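Local coordinates for protein acyl-coenzyme A oxidase acox-1.1 (Caenorhabditis elegans, PDB 5K3H) that catalyses the first, FAD-dependent step of peroxisomal beta-oxidation, desaturating acyl-CoA substrates to (2E)-enoyl-CoA and passing the electrons to oxygen to form hydrogen peroxide, at residues H28-Q33 and L615-F620; I348-A353 and H568-Y573; G401-R406 and E422-A427; V467-A472 and H497-Q502; E490-F495 and I543-A548. One frame throughout, in Å; residues are numbered along the deposited sequence.

Contact 1 of 5, residues H28-Q33 and L615-F620; sequences HAMAAQ and LDSWEF
At the edge of the His28 imidazole lies one oxygen of the Glu619 carboxylate, and the two flat groups are turned 75° against each other. Glu619 OE2 is only 5° out of the ring plane and receives the ND1 hydrogen of His28 on its syn lone pair, with His28 ND1 to Glu619 OE2 at 3.1 Å. The N-H...O angle of 141° makes this a bent hydrogen bond. The ring of Phe620 carries the carbonyl O of Trp618 on one face, offset toward the rim, a contact local to the turn.

Glu619 follows the end of a helix, leaves helical geometry with a positive phi, and closes a type I turn begun at Asp616; its extended chain then reaches across to His28. This His-carboxylate hydrogen bond ties the N-terminal region to the C-terminal helical region. The second oxygen, Glu619 OE1, forms a salt bridge with Arg45, which would probably keep the carboxylate ionised. Between these polar ends the packing is close: Ala31 CB sits 3.2 Å from Ser617 O and 3.4 Å from Glu619 OE1. Ser617 OG lies 3.3 Å from Met30 CB but hydrogen-bonds to Ser613 O.

Helix 27-35 packs against the turn that follows helix 590-616. Among the neighbouring helices, Leu615 packs on Leu310 of helix 300-319, while Trp618 meets Tyr352 of helix 338-367 edge-to-face.

Contact 2 of 5, residues I348-A353 and H568-Y573; sequences IARAYA and HLHVNY
Two carboxylates grip the guanidinium of Arg350 in salt bridges, Glu574 at NE and Glu400 at NH1, so its charge is answered outside the segments. Within helix 557-577, the carbonyl oxygen of His568 also takes two bonds from Asn572: the shorter from the side chain, Asn572 ND2 to His568 O at 2.8 Å, with the donor above the carbonyl plane and not on a lone pair, and a weak helical one, Asn572 N to His568 O at 3.3 Å. No hydrogen bond joins the two segments, which meet through side-chain packing.

Helices 338-367 and 557-577 cross steeply here, with a signed angle of -106° and a closest approach of 9.3 Å between the axes of the short segments. The small side chains of Ala349 and Ala353 leave His570 as the group that fills the crossing. Its CG is anti to the backbone N, and its ring receives the methyl of Ala353 over one face as a CH-pi contact: Ala353 CB is 4.2 Å from the ring centroid and 23° off the normal. Arg350 CG approaches the edge of the same ring, 4.0 Å from His570 CE1, while Ala349 CB lies 3.9 Å from His570 CB. Farther out, Arg350 NH2 comes 3.8 Å from Tyr573 CE2 in the plane of the phenol ring, with the guanidinium plane 79° from that ring.

Tyr573 touches His342, which binds FAD and, by similarity, ATP. With Arg350 NE 5.3 Å from His570 ND1, the guanidinium might disfavour a charged imidazole, though its two carboxylate partners would weaken that effect.

Contact 3 of 5, residues G401-R406 and E422-A427; sequences GIEQAR and EIYGVA
The carboxylate of Glu403 stands nearly upright on the Tyr424 ring, the two planes 83° apart. Glu403 OE1 lies over the ring centre, 3.8 Å from Tyr424 CE1, as a packing contact without a hydrogen bond across the segments. The bend at chi2 (64°) folds the glutamate over the ring. Its other oxygen is gripped side-on by Arg406, one turn along: Arg406 NE to Glu403 OE2 is 2.9 Å and Arg406 NH2 to Glu403 OE2 is 2.6 Å, a salt bridge that would probably draw negative charge away from the ring.

The segments run antiparallel (170°) as a helical hairpin within the C-alpha1 region of the acyl-CoA oxidase fold. Gln404, next to Glu403, belongs to the ATP site. An alanine in place of Glu403 removes both the carboxylate over the Tyr424 ring and the partner of Arg406, which would probably let the guanidinium shift and loosen the packing here.

Ile402 points toward the other helix and splits its branches: Ile402 CG2 packs 3.6 Å from Tyr424 CB, near the ring's edge, and Ile402 CD1 reaches 3.7 Å from Ala427 CB. The second subunit closes in nearby, where its Tyr414 OH hydrogen-bonds with Gly425 O.

Contact 4 of 5, residues V467-A472 and H497-Q502; sequences VAYLGA and HIAKRQ
A short 3-10 turn that includes Tyr469 and Leu470, in the connection between helix 437-456 and helix 489-515, lies against the flank of the latter helix. The turn has the i to i+3 bonding expected of a 3-10 segment: Leu470 N donates to Val467 O at 2.9 Å, and Gly471 N donates to Ala468 O.

The packing contacts come from both of these residues. Tyr469 holds its CG in the crowded position between the backbone N and the carbonyl carbon (chi1 78°), and this brings the ring to the flank of the helix, at Ala499. The apolar touch there is Tyr469 CE2 to Ala499 CB, 3.8 Å; the hydroxyl oxygen, Tyr469 OH, lies 3.7 Å from the same Ala499 CB. The ring edge also faces the backbone N of Lys500, while Leu470 CG lies above one ring face, offset toward the rim. Leu470 and Lys500 slide past each other in opposite directions, with Leu470 CD2 3.6 Å from Lys500 CA and 3.8 Å from Lys500 CB. Farther along the lysine, Lys500 CD packs 3.6 Å from Leu470 O.

The polar contacts lie at the tips. Tyr469 OH is satisfied by His538 ND1 of helix 520-553, so the phenol links the connection to a second helix. Lys500 bends at chi3 (67°) to carry the ammonium toward the loop at Ala472. There the ammonium is shared between Ser474 OG and a backbone carbonyl: Lys500 NZ donates to Ala472 O at 2.9 Å from 32° above the carbonyl plane, not along a lone pair.

Contact 5 of 5, residues E490-F495 and I543-A548; sequences EYIKTF and IVEAFA
In Ile492, CG1 is anti to the carbonyl carbon (chi1 -68°) and CD1 continues the chain straight (chi2 179°), while CG2 is anti to the backbone N. The two branches therefore diverge toward different residues of the facing helix. Along the longer one, Ile492 CG1 passes 4.2 Å from Val544 CG1, the side chains sliding by in opposite directions, and Ile492 CD1 ends 3.8 Å from Ala548 CB. The shorter branch crosses Glu545 obliquely, with Ile492 CG2 3.9 Å from Glu545 CG; the methyl thus rests on the aliphatic part of the glutamate.

The two segments belong to helices 489-515 and 520-553, consecutive in the chain and antiparallel here as the arms of a helical hairpin, with a signed crossing angle of -160°. Their local axes stay 10.5 Å apart at closest, a spacing bridged by the branched side chains and not by close backbone contact. An alanine in place of Ile492 removes the branches that meet Val544, Glu545 and Ala548, which would probably loosen the packing between the two arms.

One turn further along, Phe495 presents a ring face to Val544. The CG1 methyl of Val544 is anti to the backbone N and serves Ile492, which leaves CG2 to lie over that face, with Val544 CG2 4.2 Å from Phe495 CE2. Within helix 489-515, Thr494 OG1 donates to Glu490 O at 2.7 Å, in the carbonyl plane; this oxygen also accepts from Thr494 N, and so takes two bonds. Thr494 OG1 is further bonded to Ser478 OG of the preceding loop.

How the contacts relate
Contacts 1, 2 and 5 form a continuous row through the helical region. Contacts 1 and 2, centres 17 Å apart, meet where Met30 CG lies 3.4 Å from Tyr352 OH. Contacts 2 and 5, centres 11 Å apart, are joined by a probable hydrogen bond of 2.7 Å between Asn572 OD1 and Tyr491 OH. Contact 4 shares helix 489-515 with contact 5, its centre 13 Å away. Contact 3 stands apart, its nearest atoms about 5 Å from contact 2, and contains the ATP-binding Gln404. Its helix 420-428 leads into the unmodelled residues 430-434, which include Glu434, the predicted proton acceptor. Contacts 3 and 4 have their centres 33 Å apart.

Contact 1 of 5, residues H28-Q33 and L615-F620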
# COMPACT_ATOMS: atom_id res chain seq x y z
N HIS B 28 25.95 16.96 9.70
CA HIS B 28 27.10 16.07 9.50
C HIS B 28 27.30 15.17 10.71
O HIS B 28 27.69 14.00 10.56
CB HIS B 28 28.40 16.87 9.25
CG HIS B 28 28.54 17.44 7.88
ND1 HIS B 28 27.73 17.09 6.82
CD2 HIS B 28 29.42 18.36 7.39
CE1 HIS B 28 28.09 17.76 5.74
NE2 HIS B 28 29.12 18.54 6.06
N ALA B 29 27.11 15.72 11.92
CA ALA B 29 27.29 14.96 13.16
C ALA B 29 26.18 13.95 13.36
O ALA B 29 26.42 12.83 13.83
CB ALA B 29 27.36 15.92 14.35
N MET B 30 24.96 14.31 12.97
CA MET B 30 23.86 13.35 13.00
C MET B 30 24.07 12.25 11.97
O MET B 30 23.73 11.09 12.23
CB MET B 30 22.52 14.05 12.76
CG MET B 30 21.30 13.15 12.96
SD MET B 30 21.15 12.55 14.66
CE MET B 30 20.27 13.93 15.44
N ALA B 31 24.57 12.60 10.78
CA ALA B 31 24.91 11.58 9.78
C ALA B 31 25.90 10.56 10.33
O ALA B 31 25.73 9.35 10.12
CB ALA B 31 25.45 12.24 8.51
N ALA B 32 26.94 11.01 11.05
CA ALA B 32 27.90 10.09 11.66
C ALA B 32 27.23 9.18 12.69
O ALA B 32 27.57 7.99 12.80
CB ALA B 32 29.05 10.87 12.30
N GLN B 33 26.28 9.72 13.45
CA GLN B 33 25.48 8.89 14.35
C GLN B 33 24.70 7.81 13.58
O GLN B 33 24.73 6.64 13.95
CB GLN B 33 24.55 9.79 15.15
CG GLN B 33 24.05 9.19 16.42
CD GLN B 33 25.13 8.65 17.32
OE1 GLN B 33 25.09 7.49 17.70
NE2 GLN B 33 26.10 9.47 17.67
N LEU B 615 15.85 14.48 8.64
CA LEU B 615 15.84 13.69 7.42
C LEU B 615 16.99 14.04 6.50
O LEU B 615 17.54 13.14 5.85
CB LEU B 615 14.50 13.87 6.71
CG LEU B 615 13.32 13.32 7.51
CD1 LEU B 615 12.03 13.94 6.98
CD2 LEU B 615 13.26 11.78 7.46
N ASP B 616 17.39 15.32 6.43
CA ASP B 616 18.60 15.69 5.71
C ASP B 616 19.83 14.95 6.23
O ASP B 616 20.78 14.74 5.48
CB ASP B 616 18.90 17.18 5.81
CG ASP B 616 18.01 18.03 4.95
OD1 ASP B 616 17.47 17.53 3.93
OD2 ASP B 616 17.91 19.24 5.29
N SER B 617 19.85 14.61 7.52
CA SER B 617 21.03 13.97 8.09
C SER B 617 21.31 12.60 7.49
O SER B 617 22.41 12.08 7.68
CB SER B 617 20.88 13.87 9.61
OG SER B 617 20.85 15.16 10.20
N TRP B 618 20.33 11.98 6.82
CA TRP B 618 20.62 10.74 6.12
C TRP B 618 21.42 10.97 4.84
O TRP B 618 21.93 10.00 4.26
CB TRP B 618 19.32 10.02 5.82
CG TRP B 618 18.69 9.54 7.04
CD1 TRP B 618 18.10 10.30 8.00
CD2 TRP B 618 18.57 8.18 7.46
NE1 TRP B 618 17.63 9.50 9.01
CE2 TRP B 618 17.90 8.19 8.70
CE3 TRP B 618 18.96 6.97 6.91
CZ2 TRP B 618 17.60 7.02 9.39
CZ3 TRP B 618 18.66 5.80 7.61
CH2 TRP B 618 17.99 5.84 8.83
N GLU B 619 21.47 12.22 4.37
CA GLU B 619 22.31 12.68 3.28
C GLU B 619 22.16 11.82 2.03
O GLU B 619 23.08 11.14 1.58
CB GLU B 619 23.75 12.78 3.78
CG GLU B 619 23.87 13.85 4.84
CD GLU B 619 25.27 14.12 5.24
OE1 GLU B 619 26.07 13.15 5.26
OE2 GLU B 619 25.58 15.29 5.51
N PHE B 620 20.94 11.89 1.47
CA PHE B 620 20.63 11.29 0.17
C PHE B 620 20.70 12.36 -0.91
O PHE B 620 19.95 13.34 -0.87
CB PHE B 620 19.24 10.66 0.17
CG PHE B 620 19.04 9.64 1.23
CD1 PHE B 620 19.95 8.60 1.40
CD2 PHE B 620 17.92 9.69 2.04
CE1 PHE B 620 19.76 7.65 2.38
CE2 PHE B 620 17.74 8.74 3.02
CZ PHE B 620 18.66 7.73 3.18

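Contact 2 of 5, residues I348-A353 and H568-Y573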
# COMPACT_ATOMS: atom_id res chain seq x y z
N ILE B 348 9.42 9.37 11.22
CA ILE B 348 10.82 9.74 11.33
C ILE B 348 11.42 9.03 12.52
O ILE B 348 12.49 8.40 12.42
CB ILE B 348 10.98 11.26 11.45
CG1 ILE B 348 10.28 11.95 10.27
CG2 ILE B 348 12.48 11.60 11.54
CD1 ILE B 348 10.29 13.50 10.29
N ALA B 349 10.70 9.03 13.65
CA ALA B 349 11.15 8.34 14.85
C ALA B 349 11.39 6.87 14.58
O ALA B 349 12.44 6.34 14.96
CB ALA B 349 10.12 8.51 15.98
N ARG B 350 10.45 6.20 13.91
CA ARG B 350 10.60 4.78 13.60
C ARG B 350 11.82 4.53 12.72
O ARG B 350 12.44 3.46 12.82
CB ARG B 350 9.36 4.22 12.90
CG ARG B 350 8.16 4.05 13.75
CD ARG B 350 6.95 3.44 13.01
NE ARG B 350 5.89 3.18 13.98
CZ ARG B 350 4.70 2.64 13.74
NH1 ARG B 350 4.34 2.27 12.51
NH2 ARG B 350 3.85 2.48 14.76
N ALA B 351 12.13 5.42 11.77
CA ALA B 351 13.29 5.18 10.90
C ALA B 351 14.59 5.15 11.70
O ALA B 351 15.39 4.22 11.56
CB ALA B 351 13.37 6.21 9.77
N TYR B 352 14.79 6.14 12.58
CA TYR B 352 15.92 6.12 13.50
C TYR B 352 15.83 4.92 14.43
O TYR B 352 16.85 4.26 14.71
CB TYR B 352 15.96 7.42 14.33
CG TYR B 352 16.63 8.59 13.62
CD1 TYR B 352 15.91 9.40 12.74
CD2 TYR B 352 17.97 8.91 13.86
CE1 TYR B 352 16.51 10.47 12.09
CE2 TYR B 352 18.56 9.97 13.23
CZ TYR B 352 17.84 10.76 12.34
OH TYR B 352 18.43 11.83 11.70
N ALA B 353 14.63 4.61 14.93
CA ALA B 353 14.49 3.47 15.83
C ALA B 353 14.92 2.17 15.14
O ALA B 353 15.57 1.33 15.76
CB ALA B 353 13.05 3.35 16.33
N HIS B 568 11.05 10.51 22.74
CA HIS B 568 9.85 10.80 23.52
C HIS B 568 8.62 10.80 22.64
O HIS B 568 7.54 10.41 23.11
CB HIS B 568 9.96 12.14 24.23
CG HIS B 568 10.64 12.06 25.55
ND1 HIS B 568 12.01 12.18 25.70
CD2 HIS B 568 10.15 11.78 26.78
CE1 HIS B 568 12.33 12.03 26.97
NE2 HIS B 568 11.22 11.78 27.65
N LEU B 569 8.73 11.27 21.40
CA LEU B 569 7.63 11.12 20.45
C LEU B 569 7.32 9.65 20.20
O LEU B 569 6.15 9.22 20.24
CB LEU B 569 7.98 11.80 19.13
CG LEU B 569 6.96 11.71 17.99
CD1 LEU B 569 5.61 12.34 18.40
CD2 LEU B 569 7.50 12.36 16.74
N HIS B 570 8.37 8.85 19.96
CA HIS B 570 8.21 7.43 19.68
C HIS B 570 7.46 6.71 20.80
O HIS B 570 6.47 6.02 20.55
CB HIS B 570 9.60 6.82 19.45
CG HIS B 570 9.59 5.39 18.98
ND1 HIS B 570 9.02 5.00 17.79
CD2 HIS B 570 10.12 4.27 19.52
CE1 HIS B 570 9.17 3.69 17.63
NE2 HIS B 570 9.84 3.23 18.67
N VAL B 571 7.93 6.85 22.04
CA VAL B 571 7.31 6.05 23.10
C VAL B 571 5.86 6.48 23.33
O VAL B 571 5.00 5.63 23.59
CB VAL B 571 8.15 6.11 24.40
CG1 VAL B 571 9.50 5.45 24.20
CG2 VAL B 571 8.32 7.57 24.86
N ASN B 572 5.54 7.76 23.15
CA ASN B 572 4.14 8.18 23.31
C ASN B 572 3.27 7.74 22.14
O ASN B 572 2.12 7.33 22.35
CB ASN B 572 4.05 9.69 23.50
CG ASN B 572 4.41 10.10 24.90
OD1 ASN B 572 3.64 9.86 25.84
ND2 ASN B 572 5.57 10.75 25.06
N TYR B 573 3.77 7.85 20.91
CA TYR B 573 3.00 7.37 19.76
C TYR B 573 2.78 5.87 19.83
O TYR B 573 1.67 5.37 19.63
CB TYR B 573 3.72 7.74 18.48
CG TYR B 573 2.94 7.40 17.24
CD1 TYR B 573 2.00 8.30 16.73
CD2 TYR B 573 3.10 6.19 16.60
CE1 TYR B 573 1.28 8.01 15.59
CE2 TYR B 573 2.38 5.89 15.46
CZ TYR B 573 1.48 6.81 14.97
OH TYR B 573 0.75 6.53 13.84

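Contact 3 of 5, residues G401-R406 and E422-A427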
# COMPACT_ATOMS: atom_id res chain seq x y z
N GLY B 401 4.40 3.37 7.23
CA GLY B 401 4.90 4.74 7.19
C GLY B 401 5.11 5.28 5.79
O GLY B 401 4.75 6.42 5.50
N ILE B 402 5.63 4.45 4.88
CA ILE B 402 5.81 4.89 3.50
C ILE B 402 4.46 5.25 2.88
O ILE B 402 4.35 6.20 2.11
CB ILE B 402 6.52 3.79 2.68
CG1 ILE B 402 7.93 3.52 3.19
CG2 ILE B 402 6.59 4.20 1.21
CD1 ILE B 402 8.53 2.31 2.61
N GLU B 403 3.41 4.49 3.23
CA GLU B 403 2.07 4.80 2.73
C GLU B 403 1.54 6.11 3.31
O GLU B 403 1.00 6.94 2.57
CB GLU B 403 1.12 3.65 3.04
CG GLU B 403 -0.19 3.68 2.27
CD GLU B 403 -0.01 3.52 0.76
OE1 GLU B 403 0.88 2.75 0.33
OE2 GLU B 403 -0.77 4.18 -0.01
N GLN B 404 1.73 6.33 4.62
CA GLN B 404 1.36 7.63 5.20
C GLN B 404 2.10 8.76 4.51
O GLN B 404 1.51 9.82 4.24
CB GLN B 404 1.64 7.63 6.69
CG GLN B 404 0.68 6.76 7.46
CD GLN B 404 -0.77 7.17 7.24
OE1 GLN B 404 -1.13 8.34 7.36
NE2 GLN B 404 -1.61 6.20 6.92
N ALA B 405 3.39 8.55 4.20
CA ALA B 405 4.18 9.54 3.47
C ALA B 405 3.61 9.79 2.07
O ALA B 405 3.56 10.94 1.60
CB ALA B 405 5.64 9.09 3.39
N ARG B 406 3.20 8.73 1.36
CA ARG B 406 2.59 8.96 0.06
C ARG B 406 1.33 9.83 0.18
O ARG B 406 1.16 10.80 -0.57
CB ARG B 406 2.26 7.64 -0.64
CG ARG B 406 1.88 7.89 -2.08
CD ARG B 406 1.24 6.72 -2.73
NE ARG B 406 0.12 6.20 -1.92
CZ ARG B 406 -1.11 6.71 -1.92
NH1 ARG B 406 -1.41 7.74 -2.69
NH2 ARG B 406 -2.05 6.17 -1.14
N GLU B 422 6.97 3.30 -5.77
CA GLU B 422 8.01 2.30 -6.03
C GLU B 422 8.82 2.03 -4.77
O GLU B 422 9.19 0.88 -4.50
CB GLU B 422 8.91 2.77 -7.18
CG GLU B 422 9.91 1.73 -7.71
CD GLU B 422 9.28 0.56 -8.45
OE1 GLU B 422 8.13 0.69 -8.94
OE2 GLU B 422 9.92 -0.51 -8.50
N ILE B 423 9.11 3.08 -3.99
CA ILE B 423 9.77 2.88 -2.70
C ILE B 423 8.95 1.94 -1.82
O ILE B 423 9.49 1.01 -1.21
CB ILE B 423 10.01 4.24 -2.00
CG1 ILE B 423 11.00 5.11 -2.79
CG2 ILE B 423 10.49 4.06 -0.57
CD1 ILE B 423 10.93 6.59 -2.43
N TYR B 424 7.62 2.13 -1.79
CA TYR B 424 6.75 1.23 -1.04
C TYR B 424 6.84 -0.20 -1.57
O TYR B 424 6.97 -1.15 -0.80
CB TYR B 424 5.30 1.74 -1.11
CG TYR B 424 4.26 0.84 -0.47
CD1 TYR B 424 4.10 0.79 0.92
CD2 TYR B 424 3.43 0.03 -1.25
CE1 TYR B 424 3.15 -0.03 1.51
CE2 TYR B 424 2.48 -0.79 -0.66
CZ TYR B 424 2.35 -0.82 0.72
OH TYR B 424 1.40 -1.65 1.32
N GLY B 425 6.72 -0.36 -2.88
CA GLY B 425 6.67 -1.70 -3.45
C GLY B 425 7.94 -2.51 -3.25
O GLY B 425 7.89 -3.73 -3.08
N VAL B 426 9.09 -1.86 -3.32
CA VAL B 426 10.32 -2.59 -3.07
C VAL B 426 10.43 -2.95 -1.59
O VAL B 426 10.71 -4.10 -1.24
CB VAL B 426 11.53 -1.77 -3.54
CG1 VAL B 426 12.82 -2.51 -3.20
CG2 VAL B 426 11.40 -1.49 -5.02
N ALA B 427 10.18 -1.98 -0.69
CA ALA B 427 10.27 -2.24 0.75
C ALA B 427 9.35 -3.38 1.19
O ALA B 427 9.71 -4.19 2.05
CB ALA B 427 9.96 -0.99 1.55

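Contact 4 of 5, residues V467-A472 and H497-Q502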
# COMPACT_ATOMS: atom_id res chain seq x y z
N VAL B 467 14.49 -11.96 27.33
CA VAL B 467 13.18 -12.48 27.69
C VAL B 467 12.99 -12.53 29.20
O VAL B 467 11.92 -12.93 29.68
CB VAL B 467 12.96 -13.87 27.03
CG1 VAL B 467 13.41 -15.03 27.85
CG2 VAL B 467 11.59 -14.00 26.49
N ALA B 468 13.98 -12.03 29.97
CA ALA B 468 13.94 -12.03 31.43
C ALA B 468 12.78 -11.22 31.97
O ALA B 468 12.27 -11.54 33.05
CB ALA B 468 15.23 -11.46 31.99
N TYR B 469 12.41 -10.15 31.28
CA TYR B 469 11.28 -9.34 31.72
C TYR B 469 10.02 -10.18 31.88
O TYR B 469 9.07 -9.73 32.53
CB TYR B 469 11.05 -8.19 30.73
CG TYR B 469 10.34 -8.58 29.45
CD1 TYR B 469 11.03 -9.15 28.40
CD2 TYR B 469 8.97 -8.34 29.29
CE1 TYR B 469 10.37 -9.51 27.23
CE2 TYR B 469 8.31 -8.69 28.12
CZ TYR B 469 9.01 -9.27 27.10
OH TYR B 469 8.38 -9.62 25.93
N LEU B 470 9.97 -11.36 31.24
CA LEU B 470 8.81 -12.22 31.39
C LEU B 470 8.72 -12.79 32.80
O LEU B 470 7.62 -13.15 33.26
CB LEU B 470 8.82 -13.35 30.36
CG LEU B 470 8.52 -12.96 28.91
CD1 LEU B 470 8.47 -14.20 28.04
CD2 LEU B 470 7.21 -12.14 28.82
N GLY B 471 9.85 -12.91 33.50
CA GLY B 471 9.85 -13.39 34.86
C GLY B 471 9.85 -12.32 35.94
O GLY B 471 9.86 -12.65 37.13
N ALA B 472 9.85 -11.04 35.57
CA ALA B 472 9.91 -9.94 36.51
C ALA B 472 8.53 -9.56 37.03
O ALA B 472 7.51 -9.84 36.40
CB ALA B 472 10.58 -8.72 35.87
N HIS B 497 5.41 -4.50 30.77
CA HIS B 497 4.22 -5.05 31.39
C HIS B 497 3.22 -5.58 30.36
O HIS B 497 2.74 -6.71 30.47
CB HIS B 497 3.55 -4.01 32.29
CG HIS B 497 2.27 -4.49 32.89
ND1 HIS B 497 2.22 -5.29 34.02
CD2 HIS B 497 0.99 -4.36 32.46
CE1 HIS B 497 0.96 -5.58 34.29
NE2 HIS B 497 0.20 -5.04 33.36
N ILE B 498 2.88 -4.77 29.34
CA ILE B 498 1.83 -5.24 28.43
C ILE B 498 2.33 -6.40 27.59
O ILE B 498 1.57 -7.34 27.33
CB ILE B 498 1.23 -4.10 27.57
CG1 ILE B 498 2.12 -3.72 26.41
CG2 ILE B 498 0.89 -2.84 28.39
CD1 ILE B 498 1.68 -2.39 25.81
N ALA B 499 3.62 -6.40 27.18
CA ALA B 499 4.14 -7.54 26.42
C ALA B 499 4.15 -8.82 27.25
O ALA B 499 3.80 -9.90 26.75
CB ALA B 499 5.54 -7.22 25.89
N LYS B 500 4.57 -8.74 28.52
CA LYS B 500 4.46 -9.91 29.40
C LYS B 500 3.00 -10.34 29.57
O LYS B 500 2.68 -11.53 29.45
CB LYS B 500 5.07 -9.62 30.76
CG LYS B 500 4.82 -10.74 31.79
CD LYS B 500 5.39 -10.38 33.16
CE LYS B 500 4.61 -9.19 33.76
NZ LYS B 500 5.19 -8.68 35.04
N ARG B 501 2.10 -9.39 29.83
CA ARG B 501 0.71 -9.78 30.07
C ARG B 501 0.13 -10.51 28.86
O ARG B 501 -0.52 -11.56 29.01
CB ARG B 501 -0.15 -8.57 30.41
CG ARG B 501 -1.33 -8.95 31.28
CD ARG B 501 -2.35 -7.80 31.40
NE ARG B 501 -3.39 -7.89 30.37
CZ ARG B 501 -3.40 -7.18 29.24
NH1 ARG B 501 -2.42 -6.32 29.00
NH2 ARG B 501 -4.39 -7.34 28.36
N GLN B 502 0.36 -9.99 27.65
CA GLN B 502 -0.17 -10.63 26.44
C GLN B 502 0.55 -11.94 26.15
O GLN B 502 -0.05 -12.88 25.62
CB GLN B 502 -0.07 -9.66 25.25
CG GLN B 502 -0.62 -10.19 23.93
CD GLN B 502 -2.13 -10.50 23.94
OE1 GLN B 502 -2.92 -9.89 24.68
NE2 GLN B 502 -2.53 -11.45 23.09

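Contact 5 of 5, residues E490-F495 and I543-A548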
# COMPACT_ATOMS: atom_id res chain seq x y z
N GLU B 490 9.79 4.80 32.78
CA GLU B 490 8.42 4.41 33.08
C GLU B 490 7.69 3.91 31.83
O GLU B 490 6.85 3.00 31.92
CB GLU B 490 7.64 5.54 33.75
CG GLU B 490 8.26 6.00 35.08
CD GLU B 490 8.62 4.85 36.02
OE1 GLU B 490 9.62 4.98 36.73
OE2 GLU B 490 7.91 3.81 36.05
N TYR B 491 8.01 4.46 30.64
CA TYR B 491 7.44 3.94 29.39
C TYR B 491 7.98 2.54 29.08
O TYR B 491 7.24 1.67 28.62
CB TYR B 491 7.75 4.89 28.22
CG TYR B 491 6.95 6.16 28.23
CD1 TYR B 491 7.38 7.26 28.97
CD2 TYR B 491 5.77 6.27 27.51
CE1 TYR B 491 6.64 8.45 29.00
CE2 TYR B 491 5.01 7.45 27.53
CZ TYR B 491 5.45 8.55 28.28
OH TYR B 491 4.72 9.73 28.29
N ILE B 492 9.28 2.34 29.25
CA ILE B 492 9.86 1.02 29.01
C ILE B 492 9.21 -0.01 29.94
O ILE B 492 8.77 -1.08 29.50
CB ILE B 492 11.39 1.08 29.16
CG1 ILE B 492 11.97 1.92 28.02
CG2 ILE B 492 11.98 -0.30 29.08
CD1 ILE B 492 13.49 2.09 28.03
N LYS B 493 9.08 0.32 31.23
CA LYS B 493 8.44 -0.62 32.15
C LYS B 493 6.99 -0.88 31.79
O LYS B 493 6.47 -1.97 32.06
CB LYS B 493 8.51 -0.12 33.60
CG LYS B 493 9.91 -0.13 34.18
CD LYS B 493 9.84 -0.05 35.68
CE LYS B 493 9.11 1.21 36.14
NZ LYS B 493 8.45 1.07 37.48
N THR B 494 6.31 0.10 31.20
CA THR B 494 4.92 -0.08 30.79
C THR B 494 4.82 -1.00 29.56
O THR B 494 3.94 -1.87 29.51
CB THR B 494 4.29 1.29 30.53
OG1 THR B 494 4.34 2.04 31.75
CG2 THR B 494 2.84 1.19 30.09
N PHE B 495 5.71 -0.83 28.58
CA PHE B 495 5.77 -1.77 27.45
C PHE B 495 6.15 -3.18 27.91
O PHE B 495 5.65 -4.18 27.38
CB PHE B 495 6.78 -1.30 26.40
CG PHE B 495 6.34 -0.10 25.61
CD1 PHE B 495 5.23 -0.16 24.80
CD2 PHE B 495 7.06 1.08 25.67
CE1 PHE B 495 4.84 0.91 24.07
CE2 PHE B 495 6.67 2.19 24.95
CZ PHE B 495 5.56 2.11 24.14
N ILE B 543 12.61 -2.77 20.18
CA ILE B 543 12.97 -1.61 19.37
C ILE B 543 13.04 -0.34 20.23
O ILE B 543 14.00 0.44 20.13
CB ILE B 543 11.96 -1.46 18.21
CG1 ILE B 543 12.10 -2.64 17.24
CG2 ILE B 543 12.16 -0.13 17.48
CD1 ILE B 543 10.90 -2.84 16.33
N VAL B 544 12.06 -0.14 21.12
CA VAL B 544 12.09 0.99 22.04
C VAL B 544 13.34 0.96 22.92
O VAL B 544 13.98 1.99 23.16
CB VAL B 544 10.81 1.03 22.90
CG1 VAL B 544 10.94 2.10 23.98
CG2 VAL B 544 9.58 1.22 22.04
N GLU B 545 13.67 -0.22 23.47
CA GLU B 545 14.82 -0.29 24.38
C GLU B 545 16.14 -0.01 23.65
O GLU B 545 17.05 0.62 24.22
CB GLU B 545 14.89 -1.65 25.07
CG GLU B 545 13.77 -1.92 26.06
CD GLU B 545 14.05 -3.09 26.99
OE1 GLU B 545 14.95 -2.98 27.86
OE2 GLU B 545 13.38 -4.13 26.86
N ALA B 546 16.28 -0.48 22.40
CA ALA B 546 17.50 -0.19 21.66
C ALA B 546 17.60 1.30 21.33
O ALA B 546 18.68 1.90 21.44
CB ALA B 546 17.55 -1.02 20.38
N PHE B 547 16.47 1.93 21.00
CA PHE B 547 16.46 3.37 20.77
C PHE B 547 16.87 4.11 22.04
O PHE B 547 17.71 5.02 21.99
CB PHE B 547 15.07 3.79 20.29
CG PHE B 547 15.03 5.14 19.64
CD1 PHE B 547 16.14 5.97 19.60
CD2 PHE B 547 13.83 5.63 19.14
CE1 PHE B 547 16.08 7.24 19.02
CE2 PHE B 547 13.76 6.90 18.56
CZ PHE B 547 14.87 7.70 18.50
N ALA B 548 16.26 3.76 23.18
CA ALA B 548 16.62 4.42 24.44
C ALA B 548 18.08 4.18 24.80
O ALA B 548 18.78 5.09 25.25
CB ALA B 548 15.70 3.93 25.56